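Local coordinates for protein putatuve endo-xylanase (Clostridium stercorarium, PDB 1O8P) that probably binds xylan and related plant polysaccharides, as the family 6 carbohydrate-binding module of a putative endo-xylanase, at residues G21-F26 with D33-Y38; T63-I68 with D142-S147; Q43-P48 with I54-N59; T99-I104 with S123-V128. All coordinates share one frame; numbering follows the deposited sequence.

Contact 1: residues G21-F26 with D33-Y38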
# COMPACT_ATOMS: atom_id res chain seq x y z
N GLY A 21 0.59 18.51 9.10
CA GLY A 21 1.81 17.76 8.84
C GLY A 21 1.54 16.31 8.49
O GLY A 21 2.41 15.46 8.52
N THR A 22 0.29 16.04 8.17
CA THR A 22 -0.20 14.67 8.04
C THR A 22 -1.10 14.47 6.81
O THR A 22 -1.62 15.43 6.27
CB THR A 22 -0.90 14.40 9.37
OG1 THR A 22 -0.12 13.47 10.11
CG2 THR A 22 -2.22 13.91 9.24
N ARG A 23 -1.20 13.22 6.36
CA ARG A 23 -2.05 12.77 5.30
C ARG A 23 -3.12 11.90 5.93
O ARG A 23 -2.81 11.08 6.83
CB ARG A 23 -1.28 11.86 4.34
CG ARG A 23 -0.27 12.57 3.49
CD ARG A 23 0.42 11.68 2.50
NE ARG A 23 1.59 11.02 3.08
CZ ARG A 23 2.39 10.20 2.40
NH1 ARG A 23 2.17 9.91 1.11
NH2 ARG A 23 3.42 9.67 3.03
N SER A 24 -4.36 12.05 5.45
CA SER A 24 -5.45 11.23 5.95
C SER A 24 -5.29 9.75 5.55
O SER A 24 -4.83 9.44 4.44
CB SER A 24 -6.77 11.74 5.40
OG SER A 24 -7.83 11.04 6.06
N ALA A 25 -5.68 8.85 6.46
CA ALA A 25 -5.76 7.40 6.19
C ALA A 25 -6.95 7.08 5.29
O ALA A 25 -6.97 6.06 4.62
CB ALA A 25 -5.92 6.60 7.53
N PHE A 26 -7.95 7.96 5.33
CA PHE A 26 -9.27 7.78 4.72
C PHE A 26 -9.48 8.40 3.34
O PHE A 26 -10.55 8.25 2.81
CB PHE A 26 -10.37 8.19 5.70
CG PHE A 26 -10.17 7.62 7.06
CD1 PHE A 26 -10.55 6.30 7.34
CD2 PHE A 26 -9.56 8.39 8.08
CE1 PHE A 26 -10.36 5.76 8.60
CE2 PHE A 26 -9.34 7.86 9.33
CZ PHE A 26 -9.74 6.55 9.61
N ASP A 33 3.64 7.93 -3.70
CA ASP A 33 4.03 9.01 -2.77
C ASP A 33 4.67 8.44 -1.49
O ASP A 33 4.27 8.79 -0.38
CB ASP A 33 2.84 9.88 -2.39
CG ASP A 33 2.28 10.67 -3.57
OD1 ASP A 33 2.94 10.88 -4.60
OD2 ASP A 33 1.14 11.16 -3.52
N TYR A 34 5.64 7.55 -1.65
CA TYR A 34 6.35 6.99 -0.52
C TYR A 34 7.49 7.92 -0.08
O TYR A 34 8.07 8.66 -0.90
CB TYR A 34 6.87 5.58 -0.84
CG TYR A 34 7.73 5.51 -2.09
CD1 TYR A 34 9.09 5.83 -2.04
CD2 TYR A 34 7.19 5.13 -3.31
CE1 TYR A 34 9.88 5.76 -3.17
CE2 TYR A 34 7.97 5.07 -4.47
CZ TYR A 34 9.32 5.38 -4.39
OH TYR A 34 10.10 5.32 -5.53
N ASP A 35 7.79 7.90 1.21
CA ASP A 35 8.83 8.75 1.77
C ASP A 35 10.14 8.02 1.76
O ASP A 35 11.18 8.63 1.81
CB ASP A 35 8.45 9.13 3.18
CG ASP A 35 7.17 9.90 3.23
OD1 ASP A 35 7.22 11.09 2.90
OD2 ASP A 35 6.05 9.40 3.53
N SER A 36 10.08 6.70 1.67
CA SER A 36 11.23 5.82 1.80
C SER A 36 10.89 4.47 1.12
O SER A 36 9.73 4.11 0.98
CB SER A 36 11.47 5.62 3.29
OG SER A 36 12.36 4.55 3.49
N SER A 37 11.89 3.75 0.65
CA SER A 37 11.61 2.45 0.01
C SER A 37 12.83 1.53 0.07
O SER A 37 13.97 2.01 0.23
CB SER A 37 11.13 2.60 -1.42
OG SER A 37 12.17 3.01 -2.27
N TYR A 38 12.57 0.22 0.05
CA TYR A 38 13.60 -0.74 -0.18
C TYR A 38 13.33 -1.49 -1.47
O TYR A 38 12.29 -2.09 -1.62
CB TYR A 38 13.73 -1.76 0.99
CG TYR A 38 14.66 -2.88 0.55
CD1 TYR A 38 16.05 -2.70 0.61
CD2 TYR A 38 14.17 -4.06 -0.05
CE1 TYR A 38 16.91 -3.69 0.15
CE2 TYR A 38 15.03 -5.05 -0.51
CZ TYR A 38 16.38 -4.86 -0.39
OH TYR A 38 17.26 -5.78 -0.84
O HOH W 1 -0.07 11.31 -0.83

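Contact 2: residues T63-I68 with D142-S147. With CA (calcium ion), chain B.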
# COMPACT_ATOMS: atom_id res chain seq x y z
N THR A 63 7.63 -0.17 0.82
CA THR A 63 7.48 1.27 0.72
C THR A 63 6.95 1.77 2.03
O THR A 63 6.16 1.09 2.69
CB THR A 63 6.59 1.71 -0.47
OG1 THR A 63 5.58 0.74 -0.68
CG2 THR A 63 7.34 1.67 -1.77
N THR A 64 7.41 2.95 2.42
CA THR A 64 7.07 3.52 3.68
C THR A 64 6.39 4.85 3.43
O THR A 64 6.87 5.64 2.63
CB THR A 64 8.34 3.74 4.51
OG1 THR A 64 8.91 2.47 4.84
CG2 THR A 64 8.04 4.45 5.88
N TYR A 65 5.30 5.07 4.17
CA TYR A 65 4.45 6.24 4.08
C TYR A 65 4.30 6.79 5.48
O TYR A 65 3.56 6.25 6.31
CB TYR A 65 3.06 5.86 3.50
CG TYR A 65 3.21 5.15 2.19
CD1 TYR A 65 3.50 3.77 2.15
CD2 TYR A 65 3.08 5.83 0.98
CE1 TYR A 65 3.65 3.11 0.96
CE2 TYR A 65 3.23 5.18 -0.23
CZ TYR A 65 3.52 3.81 -0.23
OH TYR A 65 3.72 3.14 -1.42
N LYS A 66 5.00 7.89 5.73
CA LYS A 66 5.09 8.49 7.04
C LYS A 66 3.90 9.36 7.34
O LYS A 66 3.26 9.85 6.44
CB LYS A 66 6.39 9.30 7.14
CG LYS A 66 7.64 8.44 7.22
CD LYS A 66 8.87 9.33 7.44
CE LYS A 66 9.50 9.09 8.82
NZ LYS A 66 8.68 9.59 10.02
N ASN A 67 3.58 9.54 8.61
CA ASN A 67 2.59 10.54 9.01
C ASN A 67 1.19 10.30 8.43
O ASN A 67 0.55 11.24 7.96
CB ASN A 67 3.11 11.97 8.71
CG ASN A 67 4.47 12.24 9.38
OD1 ASN A 67 5.47 12.62 8.72
ND2 ASN A 67 4.52 12.00 10.67
N ILE A 68 0.71 9.06 8.47
CA ILE A 68 -0.71 8.83 8.14
C ILE A 68 -1.59 9.06 9.38
O ILE A 68 -1.36 8.49 10.45
CB ILE A 68 -0.92 7.43 7.53
CG1 ILE A 68 0.07 7.14 6.39
CG2 ILE A 68 -2.36 7.20 7.13
CD1 ILE A 68 0.27 8.27 5.38
N ASP A 142 -1.46 1.24 -7.43
CA ASP A 142 -1.85 2.59 -7.83
C ASP A 142 -1.99 3.40 -6.53
O ASP A 142 -1.30 4.38 -6.35
CB ASP A 142 -3.17 2.51 -8.61
CG ASP A 142 -3.64 3.83 -9.11
OD1 ASP A 142 -3.00 4.90 -8.84
OD2 ASP A 142 -4.67 3.90 -9.78
N TRP A 143 -2.86 2.94 -5.62
CA TRP A 143 -3.08 3.62 -4.36
C TRP A 143 -3.61 2.65 -3.35
O TRP A 143 -3.96 1.50 -3.70
CB TRP A 143 -4.05 4.82 -4.49
CG TRP A 143 -5.33 4.58 -5.23
CD1 TRP A 143 -5.65 5.04 -6.49
CD2 TRP A 143 -6.50 3.86 -4.76
NE1 TRP A 143 -6.93 4.65 -6.83
CE2 TRP A 143 -7.47 3.93 -5.80
CE3 TRP A 143 -6.83 3.20 -3.57
CZ2 TRP A 143 -8.75 3.31 -5.68
CZ3 TRP A 143 -8.08 2.57 -3.45
CH2 TRP A 143 -9.04 2.64 -4.50
N PHE A 144 -3.66 3.11 -2.10
CA PHE A 144 -4.27 2.37 -1.00
C PHE A 144 -4.98 3.32 -0.05
O PHE A 144 -4.69 4.53 -0.02
CB PHE A 144 -3.27 1.41 -0.28
CG PHE A 144 -2.20 2.09 0.54
CD1 PHE A 144 -1.10 2.70 -0.08
CD2 PHE A 144 -2.26 2.07 1.93
CE1 PHE A 144 -0.08 3.33 0.66
CE2 PHE A 144 -1.22 2.70 2.68
CZ PHE A 144 -0.15 3.33 2.04
N VAL A 145 -5.92 2.80 0.70
CA VAL A 145 -6.74 3.65 1.55
C VAL A 145 -7.32 2.80 2.67
O VAL A 145 -7.44 1.59 2.54
CB VAL A 145 -7.86 4.45 0.72
CG1 VAL A 145 -8.99 3.51 0.20
CG2 VAL A 145 -8.46 5.57 1.57
N PHE A 146 -7.67 3.45 3.78
CA PHE A 146 -8.20 2.77 4.97
C PHE A 146 -9.67 3.18 5.21
O PHE A 146 -10.11 4.22 4.70
CB PHE A 146 -7.32 3.06 6.21
CG PHE A 146 -5.90 2.56 6.07
CD1 PHE A 146 -5.57 1.25 6.47
CD2 PHE A 146 -4.89 3.37 5.50
CE1 PHE A 146 -4.24 0.77 6.34
CE2 PHE A 146 -3.57 2.89 5.36
CZ PHE A 146 -3.24 1.60 5.78
N SER A 147 -10.41 2.35 5.95
CA SER A 147 -11.82 2.61 6.29
C SER A 147 -12.09 2.24 7.73
O SER A 147 -11.45 1.35 8.27
CB SER A 147 -12.81 1.72 5.48
OG SER A 147 -12.50 1.59 4.12
CA CA B . -1.21 6.25 -8.03
O HOH W 2 -1.62 8.22 -9.43

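Contact 3: residues Q43-P48 with I54-N59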
# COMPACT_ATOMS: atom_id res chain seq x y z
N GLN A 43 10.08 1.14 -9.35
CA GLN A 43 9.85 2.28 -10.28
C GLN A 43 8.44 2.78 -10.27
O GLN A 43 7.55 2.05 -9.89
CB GLN A 43 10.16 1.84 -11.71
CG GLN A 43 11.45 2.38 -12.19
CD GLN A 43 11.93 1.59 -13.34
OE1 GLN A 43 11.30 1.61 -14.42
NE2 GLN A 43 13.01 0.86 -13.13
N ILE A 44 8.23 4.01 -10.75
CA ILE A 44 6.88 4.54 -10.91
C ILE A 44 6.56 4.55 -12.39
O ILE A 44 7.36 5.05 -13.20
CB ILE A 44 6.78 5.95 -10.27
CG1 ILE A 44 7.19 5.89 -8.78
CG2 ILE A 44 5.41 6.57 -10.51
CD1 ILE A 44 7.62 7.22 -8.16
N PHE A 45 5.41 4.00 -12.76
CA PHE A 45 4.97 3.89 -14.13
C PHE A 45 3.72 4.74 -14.35
O PHE A 45 2.84 4.77 -13.49
CB PHE A 45 4.65 2.44 -14.52
CG PHE A 45 5.81 1.51 -14.39
CD1 PHE A 45 7.02 1.79 -15.05
CD2 PHE A 45 5.69 0.33 -13.65
CE1 PHE A 45 8.10 0.95 -14.92
CE2 PHE A 45 6.78 -0.52 -13.53
CZ PHE A 45 8.00 -0.19 -14.16
N SER A 46 3.63 5.37 -15.50
CA SER A 46 2.43 6.12 -15.82
C SER A 46 1.33 5.15 -16.30
O SER A 46 1.63 4.09 -16.88
CB SER A 46 2.75 7.21 -16.85
OG SER A 46 3.34 6.59 -17.97
N LEU A 47 0.08 5.47 -15.98
CA LEU A 47 -1.03 4.61 -16.37
C LEU A 47 -1.66 5.22 -17.61
O LEU A 47 -1.72 6.45 -17.69
CB LEU A 47 -2.05 4.49 -15.22
CG LEU A 47 -1.55 3.98 -13.86
CD1 LEU A 47 -2.70 4.05 -12.87
CD2 LEU A 47 -0.98 2.58 -13.93
N PRO A 48 -2.09 4.39 -18.58
CA PRO A 48 -2.70 4.90 -19.82
C PRO A 48 -3.76 5.99 -19.65
O PRO A 48 -3.70 7.00 -20.39
CB PRO A 48 -3.32 3.65 -20.46
CG PRO A 48 -2.51 2.52 -19.93
CD PRO A 48 -2.02 2.92 -18.57
N ILE A 54 3.27 2.26 -8.55
CA ILE A 54 4.57 1.63 -8.36
C ILE A 54 4.56 0.22 -8.99
O ILE A 54 3.52 -0.44 -9.03
CB ILE A 54 4.99 1.67 -6.88
CG1 ILE A 54 3.94 0.93 -5.99
CG2 ILE A 54 5.18 3.17 -6.45
CD1 ILE A 54 4.26 0.83 -4.51
N GLY A 55 5.73 -0.22 -9.47
CA GLY A 55 5.94 -1.52 -10.10
C GLY A 55 7.44 -1.90 -10.05
O GLY A 55 8.20 -1.23 -9.34
N TYR A 56 7.84 -2.93 -10.84
CA TYR A 56 9.16 -3.59 -10.81
C TYR A 56 9.46 -3.99 -9.38
O TYR A 56 10.59 -3.89 -8.89
CB TYR A 56 10.31 -2.75 -11.42
CG TYR A 56 10.40 -2.66 -12.94
CD1 TYR A 56 9.42 -3.20 -13.79
CD2 TYR A 56 11.46 -1.97 -13.54
CE1 TYR A 56 9.50 -3.08 -15.20
CE2 TYR A 56 11.57 -1.83 -14.92
CZ TYR A 56 10.59 -2.38 -15.76
OH TYR A 56 10.70 -2.21 -17.15
N ILE A 57 8.41 -4.46 -8.69
CA ILE A 57 8.48 -4.91 -7.29
C ILE A 57 8.85 -6.40 -7.21
O ILE A 57 8.47 -7.19 -8.06
CB ILE A 57 7.14 -4.58 -6.55
CG1 ILE A 57 7.11 -3.10 -6.11
CG2 ILE A 57 6.85 -5.55 -5.38
CD1 ILE A 57 5.72 -2.60 -5.80
N GLU A 58 9.63 -6.75 -6.20
CA GLU A 58 10.03 -8.12 -5.95
C GLU A 58 9.76 -8.50 -4.50
O GLU A 58 9.55 -7.64 -3.65
CB GLU A 58 11.52 -8.28 -6.24
CG GLU A 58 11.93 -8.07 -7.70
CD GLU A 58 11.32 -9.06 -8.70
OE1 GLU A 58 10.80 -10.15 -8.33
OE2 GLU A 58 11.37 -8.75 -9.92
N ASN A 59 9.78 -9.81 -4.21
CA ASN A 59 9.83 -10.31 -2.83
C ASN A 59 10.86 -9.56 -1.96
O ASN A 59 12.04 -9.43 -2.34
CB ASN A 59 10.14 -11.83 -2.82
CG ASN A 59 10.08 -12.41 -1.44
OD1 ASN A 59 9.25 -11.98 -0.67
ND2 ASN A 59 10.96 -13.35 -1.11

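Contact 4: residues T99-I104 with S123-V128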
# COMPACT_ATOMS: atom_id res chain seq x y z
N THR A 99 5.01 -3.92 13.84
CA THR A 99 3.75 -4.63 14.01
C THR A 99 3.01 -4.85 12.68
O THR A 99 2.83 -3.92 11.92
CB THR A 99 2.88 -3.83 14.99
OG1 THR A 99 3.59 -3.71 16.23
CG2 THR A 99 1.60 -4.59 15.35
N LEU A 100 2.61 -6.10 12.43
CA LEU A 100 1.81 -6.49 11.27
C LEU A 100 0.34 -6.18 11.57
O LEU A 100 -0.22 -6.73 12.51
CB LEU A 100 2.00 -7.98 10.96
CG LEU A 100 1.22 -8.52 9.74
CD1 LEU A 100 1.63 -7.87 8.42
CD2 LEU A 100 1.33 -10.07 9.70
N LEU A 101 -0.25 -5.26 10.81
CA LEU A 101 -1.66 -4.87 11.01
C LEU A 101 -2.58 -5.78 10.23
O LEU A 101 -3.72 -6.00 10.62
CB LEU A 101 -1.91 -3.44 10.51
CG LEU A 101 -1.02 -2.37 11.14
CD1 LEU A 101 -1.37 -0.99 10.55
CD2 LEU A 101 -1.21 -2.43 12.63
N GLY A 102 -2.09 -6.26 9.10
CA GLY A 102 -2.91 -7.11 8.25
C GLY A 102 -2.16 -7.45 6.98
O GLY A 102 -1.11 -6.86 6.69
N THR A 103 -2.75 -8.37 6.22
CA THR A 103 -2.18 -8.79 4.96
C THR A 103 -3.24 -8.75 3.88
O THR A 103 -4.30 -9.38 4.02
CB THR A 103 -1.61 -10.24 5.11
OG1 THR A 103 -0.64 -10.24 6.14
CG2 THR A 103 -0.82 -10.66 3.89
N ILE A 104 -2.93 -8.07 2.78
CA ILE A 104 -3.77 -8.09 1.58
C ILE A 104 -3.33 -9.27 0.69
O ILE A 104 -2.19 -9.32 0.28
CB ILE A 104 -3.64 -6.74 0.78
CG1 ILE A 104 -3.78 -5.52 1.71
CG2 ILE A 104 -4.68 -6.71 -0.33
CD1 ILE A 104 -3.76 -4.17 0.96
N SER A 123 -5.89 -4.86 12.31
CA SER A 123 -6.00 -4.46 13.72
C SER A 123 -6.37 -2.99 13.75
O SER A 123 -5.79 -2.19 12.98
CB SER A 123 -4.68 -4.58 14.45
OG SER A 123 -4.14 -5.87 14.34
N ASN A 124 -7.31 -2.66 14.63
CA ASN A 124 -7.73 -1.30 14.83
C ASN A 124 -6.53 -0.42 15.11
O ASN A 124 -5.83 -0.65 16.08
CB ASN A 124 -8.71 -1.21 16.02
CG ASN A 124 -9.27 0.23 16.19
OD1 ASN A 124 -9.75 0.83 15.24
ND2 ASN A 124 -9.17 0.77 17.41
N THR A 125 -6.32 0.59 14.26
CA THR A 125 -5.18 1.49 14.32
C THR A 125 -5.72 2.92 14.37
O THR A 125 -6.57 3.29 13.57
CB THR A 125 -4.38 1.27 13.00
OG1 THR A 125 -3.99 -0.11 12.93
CG2 THR A 125 -3.05 2.07 12.94
N ALA A 126 -5.20 3.71 15.30
CA ALA A 126 -5.65 5.08 15.55
C ALA A 126 -4.45 6.04 15.66
O ALA A 126 -3.31 5.61 15.77
CB ALA A 126 -6.49 5.13 16.84
N GLY A 127 -4.72 7.34 15.57
CA GLY A 127 -3.71 8.40 15.66
C GLY A 127 -2.73 8.39 14.50
O GLY A 127 -2.99 7.79 13.46
N VAL A 128 -1.57 9.02 14.69
CA VAL A 128 -0.64 9.22 13.60
C VAL A 128 0.43 8.14 13.55
O VAL A 128 1.16 7.97 14.55
CB VAL A 128 -0.01 10.64 13.61
CG1 VAL A 128 0.93 10.80 12.38
CG2 VAL A 128 -1.13 11.69 13.57
O HOH W 3 -1.69 -6.10 14.66

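Contact 1: residues G21-F26 with D33-Y38
Arg23 reaches from strand 23-24 to Asp33 and Asp35, and its side chain makes the whole link. The two backbones stay well apart, with CA of Arg23 10.8 Å from CA of Asp33. The arginine chain runs extended through chi2 and then bends at chi3 (-87°), which turns its guanidinium group to the two aspartates. NH1 of Arg23 donates to the backbone O of Asp33 at 2.8 Å, and the donor lies in the plane of that carbonyl. The bond is fairly straight, with 157° at the hydrogen. NH2 of Arg23 forms a salt bridge with OD2 of Asp35 at 2.7 Å. Both oxygens sit at the edge of the guanidinium, near its plane. The Asp35 carboxylate stands almost perpendicular to that plane (89°), so it meets the arginine through one oxygen and not as a two-pronged clasp. Asp33 adds its CB, 3.6 Å from NH1 of Arg23. Its carboxylate is linked through water 1, which accepts from NH1 of Arg23 at 3.3 Å and donates to OD2 of Asp33 at 3.0 Å. The second negative charge close by probably adds to the hold on the arginine. OD2 of Asp35 has a second donor in the backbone N of Lys66, and NH2 of Arg23 makes a weak hydrogen bond to O of Lys66. Asp35 and Ser36 form a classic beta bulge facing Thr64. Strand 23-24 runs parallel to strand 62-69 and strand 36-38 antiparallel to it, so the arginine ties together two short partners of the same strand.

Contact 2: residues T63-I68 with D142-S147
Tyr65 and Phe144 meet in the core of the beta-sandwich, each on a strand of a different sheet. Their CA atoms are 10.8 Å apart, and no hydrogen bond spans the gap. CB of Tyr65 points at the opposing strand. With chi1 at -54°, CG lies beside the backbone N and the ring stands where Phe144 can cover one face. CG of Tyr65 meets CZ of Phe144 at 3.8 Å. Next along one side, CD1 of Tyr65 is 3.7 Å from the same CZ. CE1, CE2 and CD2 all have CE1 of Phe144 as their nearest atom across the contact. CZ of Tyr65 also lies 3.7 Å from CE1 of Phe144, which sits over the centre of the tyrosine ring. The pair is thus T-shaped, with the Phe144 edge on the Tyr65 face. The centroids are 4.9 Å apart and the planes make 71°. At the tip, OH of Tyr65 accepts from OG1 of Thr63 at 3.1 Å and is also hydrogen-bonded to the backbone O of Ala31, so this hydroxyl of a buried residue has two polar partners. Near the start of strand 140-147, Asp142 binds the calcium ion through OD1 at 2.4 Å and through its backbone O at 2.5 Å. Gln30, Glu32 and Ser52 also bind the metal, as does water 2. Ile29 and Leu133 pack against both rings, and Ala79 touches Phe144. Strand 62-69 belongs to the mixed sheet, and strand 140-147 lies between strands 29-30 and 74-82 of the antiparallel sheet.

Contact 3: residues Q43-P48 with I54-N59
With chi1 at -60° in Phe45 and -76° in Tyr56, each CG lies beside its own backbone N, and the two rings cross at about a right angle. CZ of Phe45 points onto one face of the tyrosine ring, toward its rim, and comes within 3.3 Å of CD1 of Tyr56. This is a T-shaped stack, with centroids 4.8 Å apart and planes at 72°. The Phe45 ring occupies the side of Gly55 where a CB would stand, so CE2 of Phe45 comes down to 3.7 Å from CA of Gly55. Gln43 runs alongside Tyr56, pointing the same way. Its amide is steeply inclined to the ring, and NE2 of Gln43 is 3.3 Å from CD2 of Tyr56. The backbones of Gln43 and Gly55 form an antiparallel hydrogen-bonded pair. N of Gln43 donates to O of Gly55 at 3.0 Å, and N of Gly55 returns a bond to O of Gln43 at 2.9 Å. On the other face, Ile44 and Ile54 are a non-hydrogen-bonded pair, with CG1 of Ile44 4.1 Å from CG2 of Ile54. Ile54 continues inward onto Ala31, Phe135 and Val141. The hairpin of strands 43-46 and 52-55 thus leans on strands 128-135 and 140-147.

Contact 4: residues T99-I104 with S123-V128
A classic beta bulge, formed by Leu101 and Gly102 facing Val91, lies where Leu101 meets Ser123 and Thr125. CA of Leu101 and CA of Ser123 come within 5.1 Å. The backbones share one hydrogen bond here: N of Ser123 donates to O of Leu101 at 3.0 Å. The donor lies in the carbonyl plane on a lone pair, with 152° at the hydrogen. The side chain of Leu101 extends to Thr125, and the two meet tip to tip. Both branches of the leucine share the approach. CD1 of Leu101 is 3.6 Å from OG1 of Thr125, and CD2 of Leu101 lies at the same distance from it. That hydroxyl turns back on its own segment. With chi1 at -59°, OG1 of Thr125 stands beside its backbone N and donates to O of Ser123 at 2.8 Å. The proton is thus used within the segment, and the leucine methyl groups pack against the oxygen. Nearer the surface, water 3 joins the two segments. It donates to O of Leu100 at 2.7 Å and is also hydrogen-bonded to OG of Ser123. The strands are not sheet neighbours in the ordinary sense. The directions of segments 100-104 and 123-125 differ by 119°, and their axes approach to 7.2 Å. Leu101 also packs on Leu93 and Ile122, and Thr125 on Phe70. Strand 100-106 pairs with strand 87-93 in the mixed sheet, while strand 116-125 is outermost in the antiparallel sheet, beside strand 74-82. The contact therefore joins the two sheets of the sandwich.

Overall arrangement
From the N terminus, contact 1 closes first, over a short loop that carries the calcium ligands Gln30 and Glu32. Contact 3 follows and closes the hairpin of strands 43-46 and 52-55, with the ligand Ser52 on its second arm. Contact 2 then opens at strand 62-69 and closes only at the last strand, where Asp142 joins the metal site. Contact 4 falls within that long span, and no contact crosses another. Both strands of contact 1 pair with strand 62-69, which carries one segment of contact 2, and the two contacts are about 5 Å apart between centres. Contacts 2 and 4 each bridge the two sheets. Contacts 3 and 4 lie on opposite sides of the chain's centre, about 24 Å apart between centres.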